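YciF Bacterial Stress Response Protein (Salmonella enterica subsp. enterica serovar Typhimurium, PDB 4ERU) is of unknown function but probably takes part in the bacterial stress response, folding as a ferritin-like helix bundle with a two-magnesium site. Local coordinates at residues Tyr21-Gln26 with His114-Ser119; Leu51-Gly56 with Asp144-Thr149. All coordinates share one frame; numbering follows the deposited sequence. Where two conformers were deposited one is given.

Contact 1: Tyr21-Gln26 with His114-Ser119; sequences YSAEKQ and HYEIAS. With MG (magnesium ion), chain E; MG (magnesium ion), chain D.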
loop_
_atom_site.group_PDB
_atom_site.type_symbol
_atom_site.label_atom_id
_atom_site.label_comp_id
_atom_site.label_asym_id
_atom_site.label_seq_id
_atom_site.Cartn_x
_atom_site.Cartn_y
_atom_site.Cartn_z
ATOM N N TYR A 21 10.953 -7.337 -6.566
ATOM C CA TYR A 21 11.632 -8.610 -6.391
ATOM C C TYR A 21 12.210 -8.722 -4.976
ATOM O O TYR A 21 12.041 -9.743 -4.305
ATOM C CB TYR A 21 12.738 -8.721 -7.442
ATOM C CG TYR A 21 13.569 -9.974 -7.430
ATOM C CD1 TYR A 21 13.008 -11.215 -7.736
ATOM C CD2 TYR A 21 14.948 -9.907 -7.216
ATOM C CE1 TYR A 21 13.793 -12.377 -7.787
ATOM C CE2 TYR A 21 15.750 -11.075 -7.261
ATOM C CZ TYR A 21 15.153 -12.304 -7.532
ATOM O OH TYR A 21 15.928 -13.446 -7.571
ATOM N N SER A 22 12.862 -7.659 -4.511
ATOM C CA SER A 22 13.292 -7.615 -3.109
ATOM C C SER A 22 12.136 -7.718 -2.103
ATOM O O SER A 22 12.232 -8.433 -1.088
ATOM C CB SER A 22 14.086 -6.343 -2.829
ATOM O OG SER A 22 14.211 -6.188 -1.422
ATOM N N ALA A 23 11.047 -6.999 -2.379
ATOM C CA ALA A 23 9.861 -7.027 -1.510
ATOM C C ALA A 23 9.340 -8.462 -1.385
ATOM O O ALA A 23 9.016 -8.917 -0.276
ATOM C CB ALA A 23 8.729 -6.110 -2.094
ATOM N N GLU A 24 9.261 -9.178 -2.513
ATOM C CA GLU A 24 8.747 -10.540 -2.472
ATOM C C GLU A 24 9.674 -11.465 -1.686
ATOM O O GLU A 24 9.197 -12.279 -0.887
ATOM C CB GLU A 24 8.526 -11.096 -3.868
ATOM C CG GLU A 24 7.583 -10.290 -4.764
ATOM C CD GLU A 24 6.102 -10.516 -4.537
ATOM O OE1 GLU A 24 5.338 -10.520 -5.545
ATOM O OE2 GLU A 24 5.665 -10.665 -3.383
ATOM N N LYS A 25 10.984 -11.331 -1.895
ATOM C CA LYS A 25 11.962 -12.180 -1.172
ATOM C C LYS A 25 11.891 -11.942 0.344
ATOM O O LYS A 25 11.883 -12.886 1.134
ATOM C CB LYS A 25 13.382 -11.938 -1.679
ATOM C CG LYS A 25 13.594 -12.456 -3.110
ATOM C CD LYS A 25 15.095 -12.511 -3.535
ATOM C CE LYS A 25 15.810 -11.162 -3.389
ATOM N NZ LYS A 25 17.187 -11.185 -4.039
ATOM N N GLN A 26 11.849 -10.669 0.737
ATOM C CA GLN A 26 11.647 -10.302 2.127
ATOM C C GLN A 26 10.371 -10.860 2.713
ATOM O O GLN A 26 10.391 -11.364 3.827
ATOM C CB GLN A 26 11.612 -8.805 2.309
ATOM C CG GLN A 26 12.927 -8.124 2.138
ATOM C CD GLN A 26 12.733 -6.625 2.323
ATOM O OE1 GLN A 26 12.432 -6.170 3.435
ATOM N NE2 GLN A 26 12.841 -5.857 1.224
ATOM N N HIS A 114 -1.413 -4.463 -0.509
ATOM C CA HIS A 114 -1.758 -3.264 -1.273
ATOM C C HIS A 114 -0.538 -2.531 -1.803
ATOM O O HIS A 114 -0.595 -1.925 -2.861
ATOM C CB HIS A 114 -2.685 -2.348 -0.470
ATOM C CG HIS A 114 -4.121 -2.650 -0.725
ATOM N ND1 HIS A 114 -4.796 -2.142 -1.810
ATOM C CD2 HIS A 114 -4.981 -3.491 -0.102
ATOM C CE1 HIS A 114 -6.020 -2.644 -1.836
ATOM N NE2 HIS A 114 -6.159 -3.456 -0.803
ATOM N N TYR A 115 0.573 -2.614 -1.089
ATOM C CA TYR A 115 1.840 -2.122 -1.606
ATOM C C TYR A 115 2.166 -2.894 -2.907
ATOM O O TYR A 115 2.635 -2.315 -3.914
ATOM C CB TYR A 115 2.961 -2.346 -0.584
ATOM C CG TYR A 115 4.320 -1.865 -1.103
ATOM C CD1 TYR A 115 4.707 -0.527 -0.948
ATOM C CD2 TYR A 115 5.209 -2.746 -1.761
ATOM C CE1 TYR A 115 5.940 -0.065 -1.435
ATOM C CE2 TYR A 115 6.448 -2.278 -2.258
ATOM C CZ TYR A 115 6.784 -0.950 -2.096
ATOM O OH TYR A 115 7.989 -0.491 -2.545
ATOM N N GLU A 116 1.881 -4.192 -2.894
ATOM C CA GLU A 116 2.149 -5.028 -4.065
ATOM C C GLU A 116 1.126 -4.843 -5.178
ATOM O O GLU A 116 1.493 -4.841 -6.355
ATOM C CB GLU A 116 2.294 -6.487 -3.663
ATOM C CG GLU A 116 3.440 -6.640 -2.696
ATOM C CD GLU A 116 3.854 -8.075 -2.544
ATOM O OE1 GLU A 116 2.960 -8.885 -2.258
ATOM O OE2 GLU A 116 5.076 -8.384 -2.672
ATOM N N ILE A 117 -0.134 -4.653 -4.818
ATOM C CA ILE A 117 -1.153 -4.312 -5.837
ATOM C C ILE A 117 -0.769 -3.038 -6.593
ATOM O O ILE A 117 -0.805 -3.005 -7.819
ATOM C CB ILE A 117 -2.546 -4.198 -5.218
ATOM C CG1 ILE A 117 -3.006 -5.592 -4.706
ATOM C CG2 ILE A 117 -3.612 -3.585 -6.212
ATOM C CD1 ILE A 117 -4.249 -5.515 -3.763
ATOM N N ALA A 118 -0.364 -2.001 -5.866
ATOM C CA ALA A 118 0.081 -0.795 -6.526
ATOM C C ALA A 118 1.299 -1.047 -7.443
ATOM O O ALA A 118 1.281 -0.648 -8.615
ATOM C CB ALA A 118 0.365 0.318 -5.523
ATOM N N SER A 119 2.332 -1.709 -6.917
ATOM C CA SER A 119 3.573 -1.982 -7.661
ATOM C C SER A 119 3.342 -2.772 -8.947
ATOM O O SER A 119 3.874 -2.425 -10.011
ATOM C CB SER A 119 4.575 -2.787 -6.803
ATOM O OG SER A 119 4.880 -2.112 -5.587
HETATM MG MG MG E . 3.442 -11.073 -4.282
HETATM MG MG MG D . 1.678 -10.460 -1.546
HETATM O O HOH W 1 2.983 -11.833 -2.319
#
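Glu24 and Glu116 reach toward each other from two antiparallel helices, and their carboxylates meet beside a pair of magnesium ions. The oxygens Glu24 OE2 and Glu116 OE2 lie only 2.5 Å apart, and both belong to metal-binding carboxylates. The carboxylate planes stand 77° apart, with one oxygen of each group, OE2 in both, nearest the other residue. Both side chains leave their helices with CG opposite the carbonyl carbon, but they differ further out. Glu24 folds at its second torsion (chi2 -81°), which swings an end that starts off beside the interface round to the metal, whereas Glu116 stays stretched beyond CG.

Glu24 holds one magnesium ion in bidentate fashion, through OE1 at 2.3 Å and OE2 at 2.4 Å. Glu116 uses OE1 alone, binding the other ion at 2.1 Å, and a single water bridges the two metals. Carboxylates from facing helices that enclose a dinuclear centre are the hallmark of the ferritin-like four-helix bundle, to which this chain belongs. Gln57 and Glu146 complete the protein ligands of the ion held by Glu24; His50, Glu113 and Glu146 join Glu116 at its partner. Tyr120 OH adds a second-shell hydrogen bond to Glu24 OE1.

Beside the acids the packing is light. The methyl of Ala23 approaches the Tyr115 ring obliquely, CB to CE2 4.5 Å, and lies 4.3 Å from Glu116 OE2. The Tyr115 hydroxyl is hydrogen-bonded to Asp19, one helical turn before Ala23.

Contact 2: Leu51-Gly56 with Asp144-Thr149; sequences LEETQG and DEEKQT. With MG (magnesium ion), chain D; MG (magnesium ion), chain E.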
loop_
_atom_site.group_PDB
_atom_site.type_symbol
_atom_site.label_atom_id
_atom_site.label_comp_id
_atom_site.label_asym_id
_atom_site.label_seq_id
_atom_site.Cartn_x
_atom_site.Cartn_y
_atom_site.Cartn_z
ATOM N N LEU A 51 2.532 -17.688 1.286
ATOM C CA LEU A 51 3.932 -18.003 1.067
ATOM C C LEU A 51 4.145 -18.786 -0.256
ATOM O O LEU A 51 5.001 -18.434 -1.063
ATOM C CB LEU A 51 4.499 -18.760 2.270
ATOM C CG LEU A 51 5.907 -19.339 2.112
ATOM C CD1 LEU A 51 6.997 -18.339 1.757
ATOM C CD2 LEU A 51 6.258 -20.075 3.424
ATOM N N GLU A 52 3.430 -19.893 -0.419
ATOM C CA GLU A 52 3.609 -20.736 -1.595
ATOM C C GLU A 52 3.306 -19.932 -2.869
ATOM O O GLU A 52 4.009 -20.053 -3.854
ATOM C CB GLU A 52 2.743 -22.001 -1.492
ATOM C CG GLU A 52 1.396 -21.978 -2.234
ATOM C CD GLU A 52 0.628 -23.293 -2.083
ATOM O OE1 GLU A 52 0.165 -23.603 -0.949
ATOM O OE2 GLU A 52 0.509 -24.016 -3.104
ATOM N N GLU A 53 2.271 -19.082 -2.802
ATOM C CA GLU A 53 1.849 -18.191 -3.896
ATOM C C GLU A 53 2.948 -17.175 -4.249
ATOM O O GLU A 53 3.239 -16.945 -5.422
ATOM C CB GLU A 53 0.516 -17.471 -3.552
ATOM C CG GLU A 53 0.297 -16.099 -4.277
ATOM C CD GLU A 53 -1.123 -15.516 -4.138
ATOM O OE1 GLU A 53 -2.106 -16.255 -4.413
ATOM O OE2 GLU A 53 -1.257 -14.312 -3.771
ATOM N N THR A 54 3.539 -16.571 -3.224
ATOM C CA THR A 54 4.649 -15.609 -3.378
ATOM C C THR A 54 5.858 -16.276 -4.007
ATOM O O THR A 54 6.517 -15.673 -4.842
ATOM C CB THR A 54 5.061 -14.942 -2.019
ATOM O OG1 THR A 54 3.909 -14.320 -1.449
ATOM C CG2 THR A 54 6.191 -13.879 -2.223
ATOM N N GLN A 55 6.120 -17.527 -3.631
ATOM C CA GLN A 55 7.175 -18.307 -4.263
ATOM C C GLN A 55 6.972 -18.343 -5.785
ATOM O O GLN A 55 7.902 -18.059 -6.532
ATOM C CB GLN A 55 7.208 -19.724 -3.695
ATOM C CG GLN A 55 7.647 -19.845 -2.187
ATOM C CD GLN A 55 9.144 -19.588 -2.000
ATOM O OE1 GLN A 55 9.610 -18.474 -2.196
ATOM N NE2 GLN A 55 9.891 -20.613 -1.621
ATOM N N GLY A 56 5.758 -18.690 -6.238
ATOM C CA GLY A 56 5.444 -18.725 -7.658
ATOM C C GLY A 56 5.550 -17.346 -8.308
ATOM O O GLY A 56 5.914 -17.227 -9.483
ATOM N N ASP A 144 -3.608 -10.126 -10.412
ATOM C CA ASP A 144 -4.862 -10.797 -10.140
ATOM C C ASP A 144 -4.795 -11.600 -8.847
ATOM O O ASP A 144 -5.662 -11.443 -7.983
ATOM C CB ASP A 144 -5.258 -11.693 -11.327
ATOM C CG ASP A 144 -6.519 -12.485 -11.047
ATOM O OD1 ASP A 144 -7.626 -11.920 -11.223
ATOM O OD2 ASP A 144 -6.408 -13.660 -10.619
ATOM N N GLU A 145 -3.775 -12.457 -8.702
ATOM C CA GLU A 145 -3.550 -13.168 -7.426
ATOM C C GLU A 145 -3.444 -12.229 -6.202
ATOM O O GLU A 145 -3.975 -12.527 -5.134
ATOM C CB GLU A 145 -2.283 -14.023 -7.483
ATOM C CG GLU A 145 -2.453 -15.307 -8.285
ATOM C CD GLU A 145 -1.119 -15.968 -8.590
ATOM O OE1 GLU A 145 -0.058 -15.490 -8.103
ATOM O OE2 GLU A 145 -1.133 -16.975 -9.323
ATOM N N GLU A 146 -2.755 -11.105 -6.355
ATOM C CA GLU A 146 -2.559 -10.211 -5.218
ATOM C C GLU A 146 -3.924 -9.637 -4.797
ATOM O O GLU A 146 -4.244 -9.550 -3.609
ATOM C CB GLU A 146 -1.538 -9.121 -5.594
ATOM C CG GLU A 146 -0.458 -8.838 -4.550
ATOM C CD GLU A 146 0.569 -9.924 -4.418
ATOM O OE1 GLU A 146 0.381 -10.860 -3.594
ATOM O OE2 GLU A 146 1.604 -9.822 -5.096
ATOM N N LYS A 147 -4.758 -9.294 -5.773
ATOM C CA LYS A 147 -6.091 -8.776 -5.461
ATOM C C LYS A 147 -6.968 -9.821 -4.767
ATOM O O LYS A 147 -7.664 -9.491 -3.808
ATOM C CB LYS A 147 -6.781 -8.213 -6.701
ATOM C CG LYS A 147 -6.076 -6.962 -7.244
ATOM C CD LYS A 147 -6.676 -6.513 -8.597
ATOM C CE LYS A 147 -6.178 -5.120 -8.940
ATOM N NZ LYS A 147 -6.496 -4.633 -10.341
ATOM N N GLN A 148 -6.913 -11.071 -5.238
ATOM C CA GLN A 148 -7.582 -12.207 -4.563
ATOM C C GLN A 148 -7.088 -12.456 -3.152
ATOM O O GLN A 148 -7.867 -12.823 -2.277
ATOM C CB GLN A 148 -7.430 -13.502 -5.380
ATOM C CG GLN A 148 -8.100 -13.389 -6.754
ATOM C CD GLN A 148 -9.582 -13.010 -6.621
ATOM O OE1 GLN A 148 -10.033 -11.974 -7.135
ATOM N NE2 GLN A 148 -10.337 -13.830 -5.900
ATOM N N THR A 149 -5.792 -12.277 -2.921
ATOM C CA THR A 149 -5.267 -12.498 -1.585
ATOM C C THR A 149 -5.804 -11.418 -0.631
ATOM O O THR A 149 -6.206 -11.711 0.480
ATOM C CB THR A 149 -3.736 -12.548 -1.610
ATOM O OG1 THR A 149 -3.344 -13.639 -2.434
ATOM C CG2 THR A 149 -3.151 -12.790 -0.201
HETATM MG MG MG D . 1.678 -10.460 -1.546
HETATM MG MG MG E . 3.442 -11.073 -4.282
HETATM O O HOH W 2 1.626 -17.595 -7.587
HETATM O O HOH W 3 -4.529 -15.269 -4.803
HETATM O O HOH W 1 2.983 -11.833 -2.319
#
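With CG anti to the backbone N (chi1 154°) and the chain extended beyond it, Glu53, in one of its two conformers, spans the gap between helices 41-66 and 133-159 and delivers its carboxylate to Thr149. The threonine hydroxyl sits opposite its own carbonyl carbon (chi1 -61°) and comes to meet it. These helices form an antiparallel pair of the ferritin-like bundle; the axes of the two segments approach to 11.5 Å, and the side chains that meet across them are polar. In this conformer Thr149 OG1 donates to Glu53 OE2 over a short 2.6 Å, arriving on the syn side and 27° out of the carboxylate plane.

Glu145 runs past the same conformer of Glu53 in the reverse direction, with the two carboxylate planes nearly parallel. Its CB packs 3.8 Å from Glu53 OE1, while the acid ends remain separate, OE1 to OE1 4.3 Å. The like charges are probably moderated by Arg60, which forms a salt bridge with Glu145 OE2, and by Gln57, whose side-chain amide bonds to Glu145 OE1. Two waters stitch the same residues together in complementary ways: one donates to the backbone O of Glu53 and to Glu145 OE1, the other to OE1 of this Glu53 conformer and the backbone O of Glu145.

Deeper in the bundle, Glu146 turns at its second torsion and spreads its carboxylate across both magnesium ions, OE1 binding one at 2.5 Å and OE2 the other at 2.4 Å. Thr54 serves as a second-shell group: its OG1 accepts a hydrogen bond of 2.8 Å from the water that bridges these metals.

Contacts 1 and 2 lie on two sides of one dinuclear magnesium site, their centres about 11 Å apart. Each supplies ligands to both ions: Glu24 and Glu116 in contact 1 take one metal apiece, and Glu146 of contact 2 bridges the pair. Glu116 OE1 and Glu146 OE2 lie 3.3 Å apart, a closeness that the adjacent positive ions probably make tolerable. The bridging water also belongs to both contacts. Van der Waals packing joins them too, with Thr54 CG2 3.5 Å from Glu24 OE2 and Ile117 CG1 3.9 Å from Glu146 CB. The segments alternate along the chain, and helices 9-37, 41-66, 99-130 and 133-159 each contribute to the site.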